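Side-chain contacts in 3,4-dihydroxy-2-butanone 4-phosphate synthase (Acinetobacter baumannii, PDB 6MNZ), which probably converts D-ribulose 5-phosphate into formate and 3,4-dihydroxy-2-butanone 4-phosphate, a step on the pathway to riboflavin: residues Asp210-Gln215 and Phe221-Tyr226; Ile333-Gly338 and Ser355-Glu360; His253-Val258 and Asp296-Leu301; Val137-Gly142 and Gly230-His235. One frame throughout, in Å; residues are numbered along the deposited sequence.

Contact 1 (Asp210-Gln215 and Phe221-Tyr226); sequences DQRTIQ and FELYRY
Arg212 and Leu223 form a hydrogen-bonded pair at the middle of an antiparallel beta hairpin, whose two strand axes come within 4.3 Å and whose directions differ by 148°. Leu223 N gives Arg212 O a bond of 2.7 Å, while the return bond from Arg212 N is weak. Ile214 and Phe221 make the next hydrogen-bonded pair, with a bond in each direction. The hairpin illustrates how alternation sorts side chains onto two faces of a sheet. On the face shared by Ile214, Phe221 and Leu223, CD1 of Ile214 reaches Phe221 CB at 3.6 Å and Leu223 CD1 at the same distance. CG1 of Ile214 sits between the backbone N and the carbonyl carbon (chi1 48°), which carries the CD1 methyl toward the neighbouring strand; Ile214 also packs on Leu261 of the second subunit. Further along this face, Arg225 NH1 donates to the syn lone pair of Asp210 OD2 at 3.0 Å, a hydrogen bond within a salt bridge. The other face is more polar. Gln211 runs alongside Tyr224, its amide stacked on the ring with the planes 26° apart and its CG over the ring centre, a CH-pi contact of 4.2 Å to the centroid. Beyond it, Thr213 OG1 donates to Glu222 OE1 at 2.8 Å, meeting the carboxylate on its syn side but well out of its plane.

Contact 2 (Ile333-Gly338 and Ser355-Glu360); sequences ILRDLG and SGFNLE
Arg335 meets Phe357 and Asn358 where the last turn of helix 320-336 lies against the loop preceding strand 362-365, in the GTP cyclohydrolase II-like domain. The helix closes in a Schellman motif at Gly338, which has positive phi and whose N bonds to Arg335 O. Arg335 is a good example of a long side chain that makes two different contacts along its length. Its CB starts toward the loop and comes 4.1 Å from Asn358 CG. With CG anti to the backbone N (chi1 178°), the next two methylenes continue past the Asn358 side chain, Arg335 CG lying 3.8 Å and Arg335 CD 3.7 Å from Asn358 CG. A bend at chi3 (71°) then turns the head group toward Phe357, the guanidinium plane coming to lie 13° from that of the ring. NH1 approaches the ring obliquely, near CD2, and CZ of Arg335 is 4.0 Å from that same Phe357 CD2. Phe357 itself also rests on Ala331 and Gln332 of the helix. No hydrogen bond spans the two segments, and Arg335 NH1 stays 4.3 Å from Gly356 O.

Contact 3 (His253-Val258 and Asp296-Leu301); sequences HGFSPV and DHLQDL
Phe255 and Leu298 cross at about a right angle, the leucine side chain lying over one face of the phenyl ring. CD1 of Leu298 stands 4.0 Å above that plane, offset toward the rim, and Leu298 CB is 3.7 Å from Phe255 CD1. The other methyl, CD2, rests on the methylene that carries the ring, 3.5 Å from Phe255 CB. With chi1 at -172°, Phe255 CG lies opposite the backbone N, and the ring is carried across to segment 296-301. There its edge meets a polar atom: Gln299 O lies in the ring plane, 3.4 Å from Phe255 CE1, so that one ring offers its face to a methyl and its edge to a carbonyl. The segments are two loops of the GTP cyclohydrolase II-like domain, one following strand 248-253 and the other following strand 290-292, and their touching parts run 11° from parallel. Trp292, on the second of these strands, packs against both Phe255 and Leu298. Segment 296-301 also faces the homodimer partner, with His297 stacked on His297 of the second subunit and Asp300 OD2 hydrogen-bonded to Trp292 NE1 of that subunit. Farther down the pair of loops, Leu301 turns its CD1 to within 4.4 Å of Pro257 CB.

Contact 4 (Val137-Gly142 and Gly230-His235); sequences VLHRAG and GNPDIH
The loop carrying Arg140, Ala141 and Gly142, part of the predicted D-ribulose 5-phosphate site, touches the GTP cyclohydrolase II-like domain through His139, which meets Pro232. This is a contact between the two domains of the chain, made by the residue just before the predicted binding residues, and a worked case of an imidazole clasped between two aliphatic groups. Pro232 lies over one face of the His139 ring, offset toward the rim, with CD directed at the ring in a CH-pi contact; the modelled spacing there is doubtfully short. Leu138 CB covers the opposite face, 3.6 Å above the plane and over its centre. CG of His139 stands beside the backbone N (chi1 -48°), placing the ring against the proline. Its NE2 is hydrogen-bonded to the carbonyl O of Ile229, which helps to fix the rotation of the imidazole; His139 NE2 also lies 3.6 Å from Gly230 CA. Gly230, at positive phi, presents its bare CA to the imidazole. Among the predicted binding residues, Arg140 pairs with Glu145 through NE and holds through NH2 a sulfate that probably came from the crystallisation liquor, while Gly142 is the N-cap of helix 143-153. Near the imidazole, Asp233 OD1 accepts a hydrogen bond from Glu228 N, and Asp233 OD2 lies 3.7 Å from His139 CE1.

Contacts 1, 2 and 3 lie within the GTP cyclohydrolase II-like domain, whereas contact 4 joins it to the synthase domain. Contact 1 meets contact 2, 19 Å away between centres, where Tyr226 OH approaches Asp336 OD2 at 2.5 Å, probably as a hydrogen bond, and Tyr224 packs on Leu337. Contact 1 also meets contact 4 across neighbouring strands, where Tyr226 N probably hydrogen-bonds to His235 O. Contacts 3 and 4, with centres 16 Å apart, touch at Asp296 and Pro232. Contacts 1 and 3 do not touch, yet both reach the second subunit. Contact 4 holds predicted substrate-binding residues, and its His139 side chain is about 11 Å from that of Arg27, another of them.

Contact 1 (Asp210-Gln215 and Phe221-Tyr226)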
loop_
_atom_site.group_PDB
_atom_site.type_symbol
_atom_site.label_atom_id
_atom_site.label_comp_id
_atom_site.label_asym_id
_atom_site.label_seq_id
_atom_site.Cartn_x
_atom_site.Cartn_y
_atom_site.Cartn_z
ATOM N N ASP A 210 -22.363 0.565 12.146
ATOM C CA ASP A 210 -22.717 0.281 13.529
ATOM C C ASP A 210 -22.470 1.531 14.356
ATOM O O ASP A 210 -21.574 2.323 14.050
ATOM C CB ASP A 210 -21.913 -0.896 14.091
ATOM C CG ASP A 210 -20.424 -0.636 14.087
ATOM O OD1 ASP A 210 -19.849 -0.430 15.177
ATOM O OD2 ASP A 210 -19.824 -0.649 12.992
ATOM N N GLN A 211 -23.265 1.692 15.407
ATOM C CA GLN A 211 -23.084 2.779 16.355
ATOM C C GLN A 211 -22.414 2.267 17.624
ATOM O O GLN A 211 -22.679 1.156 18.086
ATOM C CB GLN A 211 -24.423 3.431 16.702
ATOM C CG GLN A 211 -24.291 4.838 17.268
ATOM C CD GLN A 211 -25.620 5.563 17.365
ATOM O OE1 GLN A 211 -26.539 5.301 16.588
ATOM N NE2 GLN A 211 -25.675 6.577 18.221
ATOM N N ARG A 212 -21.588 3.125 18.215
ATOM C CA ARG A 212 -20.809 2.786 19.395
ATOM C C ARG A 212 -20.730 4.018 20.283
ATOM O O ARG A 212 -20.972 5.144 19.839
ATOM C CB ARG A 212 -19.403 2.296 19.027
ATOM C CG ARG A 212 -19.345 0.857 18.534
ATOM C CD ARG A 212 -18.025 0.566 17.833
ATOM N NE ARG A 212 -16.895 0.577 18.760
ATOM C CZ ARG A 212 -16.546 -0.448 19.532
ATOM N NH1 ARG A 212 -17.248 -1.575 19.511
ATOM N NH2 ARG A 212 -15.504 -0.339 20.346
ATOM N N THR A 213 -20.273 3.811 21.515
ATOM C CA THR A 213 -19.923 4.899 22.416
ATOM C C THR A 213 -18.473 4.747 22.849
ATOM O O THR A 213 -18.054 3.657 23.255
ATOM C CB THR A 213 -20.833 4.926 23.647
ATOM O OG1 THR A 213 -22.183 5.183 23.240
ATOM C CG2 THR A 213 -20.383 6.014 24.611
ATOM N N ILE A 214 -17.735 5.853 22.826
ATOM C CA ILE A 214 -16.312 5.859 23.131
ATOM C C ILE A 214 -16.058 6.889 24.220
ATOM O O ILE A 214 -16.685 7.952 24.251
ATOM C CB ILE A 214 -15.461 6.172 21.884
ATOM C CG1 ILE A 214 -16.022 7.395 21.159
ATOM C CG2 ILE A 214 -15.424 4.972 20.954
ATOM C CD1 ILE A 214 -15.025 8.080 20.262
ATOM N N GLN A 215 -15.023 6.639 25.014
ATOM C CA GLN A 215 -14.649 7.513 26.119
ATOM C C GLN A 215 -13.310 8.156 25.792
ATOM O O GLN A 215 -12.331 7.452 25.522
ATOM C CB GLN A 215 -14.573 6.736 27.432
ATOM C CG GLN A 215 -15.840 5.968 27.763
ATOM C CD GLN A 215 -17.060 6.868 27.828
ATOM O OE1 GLN A 215 -16.945 8.071 28.062
ATOM N NE2 GLN A 215 -18.238 6.280 27.659
ATOM N N PHE A 221 -18.167 10.253 23.020
ATOM C CA PHE A 221 -18.670 10.423 21.667
ATOM C C PHE A 221 -19.480 9.198 21.265
ATOM O O PHE A 221 -19.254 8.091 21.761
ATOM C CB PHE A 221 -17.526 10.645 20.669
ATOM C CG PHE A 221 -16.950 12.029 20.710
ATOM C CD1 PHE A 221 -15.741 12.270 21.339
ATOM C CD2 PHE A 221 -17.596 13.080 20.084
ATOM C CE1 PHE A 221 -15.158 13.519 21.292
ATOM C CE2 PHE A 221 -17.034 14.343 20.065
ATOM C CZ PHE A 221 -15.806 14.559 20.657
ATOM N N GLU A 222 -20.344 9.385 20.272
ATOM C CA GLU A 222 -20.960 8.280 19.549
ATOM C C GLU A 222 -20.204 8.035 18.249
ATOM O O GLU A 222 -19.971 8.969 17.475
ATOM C CB GLU A 222 -22.432 8.575 19.257
ATOM C CG GLU A 222 -23.254 8.908 20.487
ATOM C CD GLU A 222 -23.402 7.728 21.429
ATOM O OE1 GLU A 222 -23.137 6.585 21.000
ATOM O OE2 GLU A 222 -23.841 7.937 22.579
ATOM N N LEU A 223 -19.796 6.785 18.030
ATOM C CA LEU A 223 -19.033 6.399 16.847
ATOM C C LEU A 223 -19.994 5.850 15.799
ATOM O O LEU A 223 -20.437 4.703 15.902
ATOM C CB LEU A 223 -17.973 5.361 17.206
ATOM C CG LEU A 223 -16.623 5.479 16.505
ATOM C CD1 LEU A 223 -15.826 6.633 17.083
ATOM C CD2 LEU A 223 -15.851 4.175 16.626
ATOM N N TYR A 224 -20.131 6.576 14.694
ATOM C CA TYR A 224 -20.822 6.084 13.506
ATOM C C TYR A 224 -19.778 5.648 12.482
ATOM O O TYR A 224 -18.943 6.453 12.061
ATOM C CB TYR A 224 -21.745 7.161 12.937
ATOM C CG TYR A 224 -22.820 7.622 13.902
ATOM C CD1 TYR A 224 -24.165 7.461 13.594
ATOM C CD2 TYR A 224 -22.499 8.371 15.027
ATOM C CE1 TYR A 224 -25.152 7.983 14.411
ATOM C CE2 TYR A 224 -23.477 8.785 15.913
ATOM C CZ TYR A 224 -24.804 8.594 15.594
ATOM O OH TYR A 224 -25.788 9.076 16.425
ATOM N N ARG A 225 -19.740 4.347 12.196
ATOM C CA ARG A 225 -18.905 3.802 11.132
ATOM C C ARG A 225 -19.691 3.728 9.828
ATOM O O ARG A 225 -20.731 3.066 9.761
ATOM C CB ARG A 225 -18.387 2.416 11.521
ATOM C CG ARG A 225 -17.236 2.448 12.518
ATOM C CD ARG A 225 -17.030 1.098 13.197
ATOM N NE ARG A 225 -15.919 0.352 12.610
ATOM C CZ ARG A 225 -16.051 -0.694 11.798
ATOM N NH1 ARG A 225 -17.253 -1.174 11.492
ATOM N NH2 ARG A 225 -14.968 -1.310 11.342
ATOM N N TYR A 226 -19.136 4.320 8.772
ATOM C CA TYR A 226 -19.758 4.336 7.456
ATOM C C TYR A 226 -18.872 3.629 6.439
ATOM O O TYR A 226 -17.651 3.553 6.601
ATOM C CB TYR A 226 -20.026 5.769 6.993
ATOM C CG TYR A 226 -21.089 6.477 7.795
ATOM C CD1 TYR A 226 -20.770 7.152 8.965
ATOM C CD2 TYR A 226 -22.415 6.463 7.390
ATOM C CE1 TYR A 226 -21.717 7.904 9.629
ATOM C CE2 TYR A 226 -23.360 7.232 8.033
ATOM C CZ TYR A 226 -23.030 7.860 9.214
ATOM O OH TYR A 226 -24.012 8.463 9.964
#

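Contact 2 (Ile333-Gly338 and Ser355-Glu360)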
loop_
_atom_site.group_PDB
_atom_site.type_symbol
_atom_site.label_atom_id
_atom_site.label_comp_id
_atom_site.label_asym_id
_atom_site.label_seq_id
_atom_site.Cartn_x
_atom_site.Cartn_y
_atom_site.Cartn_z
ATOM N N ILE A 333 -22.809 11.662 5.111
ATOM C CA ILE A 333 -22.745 11.339 6.534
ATOM C C ILE A 333 -23.565 12.342 7.336
ATOM O O ILE A 333 -24.303 11.973 8.257
ATOM C CB ILE A 333 -21.280 11.298 7.006
ATOM C CG1 ILE A 333 -20.584 10.057 6.438
ATOM C CG2 ILE A 333 -21.207 11.319 8.527
ATOM C CD1 ILE A 333 -19.099 9.980 6.743
ATOM N N LEU A 334 -23.368 13.633 7.066
ATOM C CA LEU A 334 -24.005 14.662 7.877
ATOM C C LEU A 334 -25.515 14.686 7.671
ATOM O O LEU A 334 -26.264 14.884 8.634
ATOM C CB LEU A 334 -23.399 16.025 7.552
ATOM C CG LEU A 334 -21.919 16.167 7.912
ATOM C CD1 LEU A 334 -21.301 17.367 7.207
ATOM C CD2 LEU A 334 -21.738 16.275 9.419
ATOM N N ARG A 335 -25.984 14.399 6.455
ATOM C CA ARG A 335 -27.416 14.214 6.250
ATOM C C ARG A 335 -27.923 12.979 6.982
ATOM O O ARG A 335 -29.011 13.001 7.569
ATOM C CB ARG A 335 -27.732 14.111 4.761
ATOM C CG ARG A 335 -29.207 13.862 4.475
ATOM C CD ARG A 335 -29.550 14.155 3.024
ATOM N NE ARG A 335 -28.977 13.159 2.122
ATOM C CZ ARG A 335 -28.231 13.438 1.056
ATOM N NH1 ARG A 335 -27.964 14.693 0.717
ATOM N NH2 ARG A 335 -27.762 12.449 0.309
ATOM N N ASP A 336 -27.189 11.867 6.887
ATOM C CA ASP A 336 -27.602 10.654 7.581
ATOM C C ASP A 336 -27.688 10.879 9.083
ATOM O O ASP A 336 -28.558 10.305 9.747
ATOM C CB ASP A 336 -26.632 9.513 7.271
ATOM C CG ASP A 336 -26.949 8.252 8.049
ATOM O OD1 ASP A 336 -27.880 7.524 7.648
ATOM O OD2 ASP A 336 -26.245 7.971 9.043
ATOM N N LEU A 337 -26.833 11.743 9.626
ATOM C CA LEU A 337 -26.917 12.124 11.029
ATOM C C LEU A 337 -28.019 13.139 11.306
ATOM O O LEU A 337 -28.317 13.394 12.478
ATOM C CB LEU A 337 -25.572 12.689 11.492
ATOM C CG LEU A 337 -24.402 11.704 11.449
ATOM C CD1 LEU A 337 -23.071 12.427 11.592
ATOM C CD2 LEU A 337 -24.554 10.643 12.530
ATOM N N GLY A 338 -28.674 13.662 10.275
ATOM C CA GLY A 338 -29.745 14.616 10.470
ATOM C C GLY A 338 -29.296 16.051 10.601
ATOM O O GLY A 338 -29.983 16.847 11.252
ATOM N N SER A 355 -24.321 22.169 -2.240
ATOM C CA SER A 355 -25.143 22.380 -3.426
ATOM C C SER A 355 -26.300 21.406 -3.626
ATOM O O SER A 355 -27.271 21.754 -4.307
ATOM C CB SER A 355 -24.283 22.314 -4.690
ATOM O OG SER A 355 -25.105 22.420 -5.842
ATOM N N GLY A 356 -26.337 20.318 -2.870
ATOM C CA GLY A 356 -27.285 19.262 -3.176
ATOM C C GLY A 356 -27.863 18.635 -1.930
ATOM O O GLY A 356 -28.893 17.957 -1.984
ATOM N N PHE A 357 -27.410 19.155 -0.798
ATOM C CA PHE A 357 -27.509 18.475 0.488
ATOM C C PHE A 357 -28.208 19.457 1.421
ATOM O O PHE A 357 -27.584 20.401 1.914
ATOM C CB PHE A 357 -26.131 18.064 1.000
ATOM C CG PHE A 357 -25.349 17.222 0.021
ATOM C CD1 PHE A 357 -24.737 17.803 -1.077
ATOM C CD2 PHE A 357 -25.174 15.865 0.237
ATOM C CE1 PHE A 357 -24.048 17.030 -1.994
ATOM C CE2 PHE A 357 -24.399 15.104 -0.625
ATOM C CZ PHE A 357 -23.838 15.688 -1.743
ATOM N N ASN A 358 -29.487 19.216 1.700
ATOM C CA ASN A 358 -30.034 19.678 2.964
ATOM C C ASN A 358 -29.933 21.188 3.122
ATOM O O ASN A 358 -29.281 21.620 4.070
ATOM C CB ASN A 358 -29.332 19.034 4.166
ATOM C CG ASN A 358 -29.766 17.603 4.409
ATOM O OD1 ASN A 358 -29.001 16.817 4.967
ATOM N ND2 ASN A 358 -31.057 17.334 4.228
ATOM N N LEU A 359 -30.863 21.944 2.550
ATOM C CA LEU A 359 -30.652 23.286 2.017
ATOM C C LEU A 359 -29.527 24.073 2.683
ATOM O O LEU A 359 -28.507 23.474 3.018
ATOM C CB LEU A 359 -31.938 24.083 2.271
ATOM C CG LEU A 359 -32.132 24.034 3.811
ATOM C CD1 LEU A 359 -31.507 25.221 4.570
ATOM C CD2 LEU A 359 -33.595 23.875 4.217
ATOM N N GLU A 360 -29.472 25.380 2.409
ATOM C CA GLU A 360 -28.214 26.117 2.386
ATOM C C GLU A 360 -27.595 26.113 3.779
ATOM O O GLU A 360 -28.129 26.746 4.696
ATOM C CB GLU A 360 -28.459 27.562 1.923
ATOM C CG GLU A 360 -27.409 28.589 2.359
ATOM C CD GLU A 360 -27.807 30.016 2.010
ATOM O OE1 GLU A 360 -28.889 30.196 1.411
ATOM O OE2 GLU A 360 -27.151 30.954 2.511
#

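Contact 3 (His253-Val258 and Asp296-Leu301)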
loop_
_atom_site.group_PDB
_atom_site.type_symbol
_atom_site.label_atom_id
_atom_site.label_comp_id
_atom_site.label_asym_id
_atom_site.label_seq_id
_atom_site.Cartn_x
_atom_site.Cartn_y
_atom_site.Cartn_z
ATOM N N HIS A 253 -12.772 16.103 7.888
ATOM C CA HIS A 253 -11.379 16.022 8.312
ATOM C C HIS A 253 -10.646 14.997 7.459
ATOM O O HIS A 253 -10.999 13.813 7.469
ATOM C CB HIS A 253 -11.276 15.650 9.790
ATOM C CG HIS A 253 -9.996 16.087 10.427
ATOM N ND1 HIS A 253 -9.582 17.401 10.406
ATOM C CD2 HIS A 253 -8.939 15.369 10.870
ATOM C CE1 HIS A 253 -8.352 17.480 10.877
ATOM N NE2 HIS A 253 -7.965 16.268 11.222
ATOM N N GLY A 254 -9.614 15.446 6.752
ATOM C CA GLY A 254 -8.635 14.563 6.127
ATOM C C GLY A 254 -7.264 14.708 6.768
ATOM O O GLY A 254 -6.807 15.824 7.026
ATOM N N PHE A 255 -6.596 13.572 6.971
ATOM C CA PHE A 255 -5.312 13.557 7.662
ATOM C C PHE A 255 -4.290 14.423 6.930
ATOM O O PHE A 255 -4.369 14.629 5.716
ATOM C CB PHE A 255 -4.794 12.121 7.766
ATOM C CG PHE A 255 -3.571 11.976 8.624
ATOM C CD1 PHE A 255 -2.446 11.332 8.137
ATOM C CD2 PHE A 255 -3.620 12.289 9.970
ATOM C CE1 PHE A 255 -1.351 11.111 8.949
ATOM C CE2 PHE A 255 -2.517 12.108 10.777
ATOM C CZ PHE A 255 -1.368 11.549 10.255
ATOM N N SER A 256 -3.343 14.968 7.694
ATOM C CA SER A 256 -2.267 15.779 7.132
ATOM C C SER A 256 -1.196 16.012 8.194
ATOM O O SER A 256 -1.352 15.555 9.332
ATOM C CB SER A 256 -2.821 17.101 6.600
ATOM O OG SER A 256 -2.629 18.146 7.537
ATOM N N PRO A 257 -0.066 16.644 7.850
ATOM C CA PRO A 257 1.049 16.710 8.814
ATOM C C PRO A 257 0.739 17.479 10.093
ATOM O O PRO A 257 1.631 17.590 10.944
ATOM C CB PRO A 257 2.175 17.401 8.025
ATOM C CG PRO A 257 1.601 17.786 6.698
ATOM C CD PRO A 257 0.364 16.980 6.482
ATOM N N VAL A 258 -0.424 18.121 10.204
ATOM C CA VAL A 258 -0.635 19.119 11.247
ATOM C C VAL A 258 -1.362 18.491 12.430
ATOM O O VAL A 258 -1.970 19.200 13.241
ATOM C CB VAL A 258 -1.414 20.341 10.720
ATOM C CG1 VAL A 258 -0.652 20.998 9.586
ATOM C CG2 VAL A 258 -2.819 19.946 10.279
ATOM N N ASP A 296 -7.015 4.640 1.995
ATOM C CA ASP A 296 -6.384 3.330 1.878
ATOM C C ASP A 296 -5.082 3.274 2.660
ATOM O O ASP A 296 -4.809 2.277 3.338
ATOM C CB ASP A 296 -6.129 2.998 0.410
ATOM C CG ASP A 296 -7.403 2.921 -0.395
ATOM O OD1 ASP A 296 -8.362 2.289 0.091
ATOM O OD2 ASP A 296 -7.477 3.563 -1.464
ATOM N N HIS A 297 -4.386 4.404 2.750
ATOM C CA HIS A 297 -3.225 4.555 3.612
ATOM C C HIS A 297 -3.144 6.012 4.037
ATOM O O HIS A 297 -3.563 6.910 3.302
ATOM C CB HIS A 297 -1.934 4.125 2.906
ATOM C CG HIS A 297 -1.959 2.714 2.406
ATOM N ND1 HIS A 297 -2.181 1.634 3.234
ATOM C CD2 HIS A 297 -1.840 2.210 1.155
ATOM C CE1 HIS A 297 -2.200 0.526 2.513
ATOM N NE2 HIS A 297 -1.986 0.847 1.250
ATOM N N LEU A 298 -2.602 6.241 5.227
ATOM C CA LEU A 298 -2.320 7.588 5.702
ATOM C C LEU A 298 -0.836 7.882 5.526
ATOM O O LEU A 298 0.014 7.106 5.978
ATOM C CB LEU A 298 -2.720 7.746 7.168
ATOM C CG LEU A 298 -4.220 7.723 7.473
ATOM C CD1 LEU A 298 -4.464 7.924 8.962
ATOM C CD2 LEU A 298 -4.957 8.781 6.663
ATOM N N GLN A 299 -0.531 8.988 4.852
ATOM C CA GLN A 299 0.855 9.341 4.589
ATOM C C GLN A 299 1.634 9.407 5.894
ATOM O O GLN A 299 1.150 9.934 6.900
ATOM C CB GLN A 299 0.940 10.682 3.860
ATOM C CG GLN A 299 2.360 11.080 3.482
ATOM C CD GLN A 299 2.422 12.383 2.710
ATOM O OE1 GLN A 299 1.570 13.254 2.881
ATOM N NE2 GLN A 299 3.523 12.591 1.998
ATOM N N ASP A 300 2.876 8.940 5.853
ATOM C CA ASP A 300 3.734 9.014 7.021
ATOM C C ASP A 300 4.279 10.428 7.190
ATOM O O ASP A 300 4.189 11.272 6.293
ATOM C CB ASP A 300 4.882 8.012 6.898
ATOM C CG ASP A 300 5.632 7.823 8.200
ATOM O OD1 ASP A 300 6.843 7.527 8.147
ATOM O OD2 ASP A 300 5.041 8.089 9.269
ATOM N N LEU A 301 4.772 10.710 8.397
ATOM C CA LEU A 301 5.152 12.077 8.733
ATOM C C LEU A 301 6.417 12.506 7.999
ATOM O O LEU A 301 6.574 13.689 7.681
ATOM C CB LEU A 301 5.343 12.208 10.243
ATOM C CG LEU A 301 5.813 13.575 10.745
ATOM C CD1 LEU A 301 4.901 14.688 10.250
ATOM C CD2 LEU A 301 5.886 13.574 12.262
#

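Contact 4 (Val137-Gly142 and Gly230-His235)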
loop_
_atom_site.group_PDB
_atom_site.type_symbol
_atom_site.label_atom_id
_atom_site.label_comp_id
_atom_site.label_asym_id
_atom_site.label_seq_id
_atom_site.Cartn_x
_atom_site.Cartn_y
_atom_site.Cartn_z
ATOM N N VAL A 137 -15.924 6.383 -10.387
ATOM C CA VAL A 137 -15.363 7.724 -10.274
ATOM C C VAL A 137 -15.452 8.198 -8.827
ATOM O O VAL A 137 -14.976 9.286 -8.489
ATOM C CB VAL A 137 -16.092 8.686 -11.233
ATOM C CG1 VAL A 137 -15.643 10.105 -11.031
ATOM C CG2 VAL A 137 -15.855 8.277 -12.673
ATOM N N LEU A 138 -15.984 7.352 -7.944
ATOM C CA LEU A 138 -16.022 7.707 -6.529
ATOM C C LEU A 138 -14.623 7.812 -5.936
ATOM O O LEU A 138 -14.444 8.464 -4.900
ATOM C CB LEU A 138 -16.836 6.680 -5.746
ATOM C CG LEU A 138 -18.327 6.606 -6.067
ATOM C CD1 LEU A 138 -18.943 5.420 -5.341
ATOM C CD2 LEU A 138 -19.029 7.901 -5.695
ATOM N N HIS A 139 -13.687 7.002 -6.428
ATOM C CA HIS A 139 -12.390 6.834 -5.785
ATOM C C HIS A 139 -11.229 7.227 -6.681
ATOM O O HIS A 139 -10.423 8.084 -6.300
ATOM C CB HIS A 139 -12.232 5.378 -5.323
ATOM C CG HIS A 139 -13.420 4.852 -4.582
ATOM N ND1 HIS A 139 -13.862 5.409 -3.401
ATOM C CD2 HIS A 139 -14.333 3.910 -4.917
ATOM C CE1 HIS A 139 -14.984 4.817 -3.030
ATOM N NE2 HIS A 139 -15.266 3.872 -3.909
ATOM N N ARG A 140 -11.145 6.663 -7.884
ATOM C CA ARG A 140 -10.214 7.130 -8.903
ATOM C C ARG A 140 -10.963 8.007 -9.895
ATOM O O ARG A 140 -11.859 7.527 -10.598
ATOM C CB ARG A 140 -9.548 5.957 -9.622
ATOM C CG ARG A 140 -8.295 6.352 -10.384
ATOM C CD ARG A 140 -7.813 5.238 -11.299
ATOM N NE ARG A 140 -8.038 5.555 -12.707
ATOM C CZ ARG A 140 -7.211 5.231 -13.697
ATOM N NH1 ARG A 140 -6.202 4.400 -13.471
ATOM N NH2 ARG A 140 -7.554 5.505 -14.949
ATOM N N ALA A 141 -10.508 9.246 -10.043
ATOM C CA ALA A 141 -11.119 10.195 -10.973
ATOM C C ALA A 141 -10.406 10.192 -12.323
ATOM O O ALA A 141 -10.030 11.236 -12.853
ATOM C CB ALA A 141 -11.116 11.588 -10.357
ATOM N N GLY A 142 -10.304 9.009 -12.933
ATOM C CA GLY A 142 -9.743 8.869 -14.255
ATOM C C GLY A 142 -10.805 8.765 -15.335
ATOM O O GLY A 142 -11.944 8.382 -15.076
ATOM N N GLY A 230 -17.805 0.751 -3.290
ATOM C CA GLY A 230 -16.482 0.512 -3.807
ATOM C C GLY A 230 -15.409 0.349 -2.752
ATOM O O GLY A 230 -14.408 -0.325 -3.013
ATOM N N ASN A 231 -15.652 0.832 -1.531
ATOM C CA ASN A 231 -14.943 0.386 -0.338
ATOM C C ASN A 231 -13.437 0.381 -0.570
ATOM O O ASN A 231 -12.809 -0.684 -0.567
ATOM C CB ASN A 231 -15.427 -1.008 0.067
ATOM C CG ASN A 231 -14.683 -1.557 1.264
ATOM O OD1 ASN A 231 -15.061 -1.304 2.407
ATOM N ND2 ASN A 231 -13.522 -2.151 1.011
ATOM N N PRO A 232 -12.809 1.554 -0.694
ATOM C CA PRO A 232 -11.449 1.737 -0.170
ATOM C C PRO A 232 -11.377 2.224 1.272
ATOM O O PRO A 232 -10.350 2.790 1.658
ATOM C CB PRO A 232 -10.860 2.796 -1.123
ATOM C CG PRO A 232 -11.879 3.005 -2.213
ATOM C CD PRO A 232 -13.188 2.638 -1.609
ATOM N N ASP A 233 -12.477 2.178 2.019
ATOM C CA ASP A 233 -12.698 3.122 3.104
ATOM C C ASP A 233 -13.429 2.412 4.231
ATOM O O ASP A 233 -14.198 1.477 3.996
ATOM C CB ASP A 233 -13.509 4.328 2.619
ATOM C CG ASP A 233 -14.668 3.920 1.729
ATOM O OD1 ASP A 233 -15.458 3.046 2.151
ATOM O OD2 ASP A 233 -14.849 4.542 0.661
ATOM N N ILE A 234 -13.198 2.871 5.456
ATOM C CA ILE A 234 -14.225 2.918 6.490
ATOM C C ILE A 234 -14.252 4.328 7.075
ATOM O O ILE A 234 -13.209 4.844 7.494
ATOM C CB ILE A 234 -13.975 1.855 7.577
ATOM C CG1 ILE A 234 -15.079 1.883 8.633
ATOM C CG2 ILE A 234 -12.595 2.035 8.169
ATOM C CD1 ILE A 234 -16.337 1.178 8.184
ATOM N N HIS A 235 -15.377 5.017 6.906
ATOM C CA HIS A 235 -15.522 6.397 7.350
ATOM C C HIS A 235 -16.168 6.458 8.729
ATOM O O HIS A 235 -17.078 5.688 9.043
ATOM C CB HIS A 235 -16.359 7.206 6.358
ATOM C CG HIS A 235 -15.928 7.046 4.935
ATOM N ND1 HIS A 235 -14.989 7.865 4.348
ATOM C CD2 HIS A 235 -16.396 6.247 3.948
ATOM C CE1 HIS A 235 -14.774 7.461 3.109
ATOM N NE2 HIS A 235 -15.661 6.526 2.821
#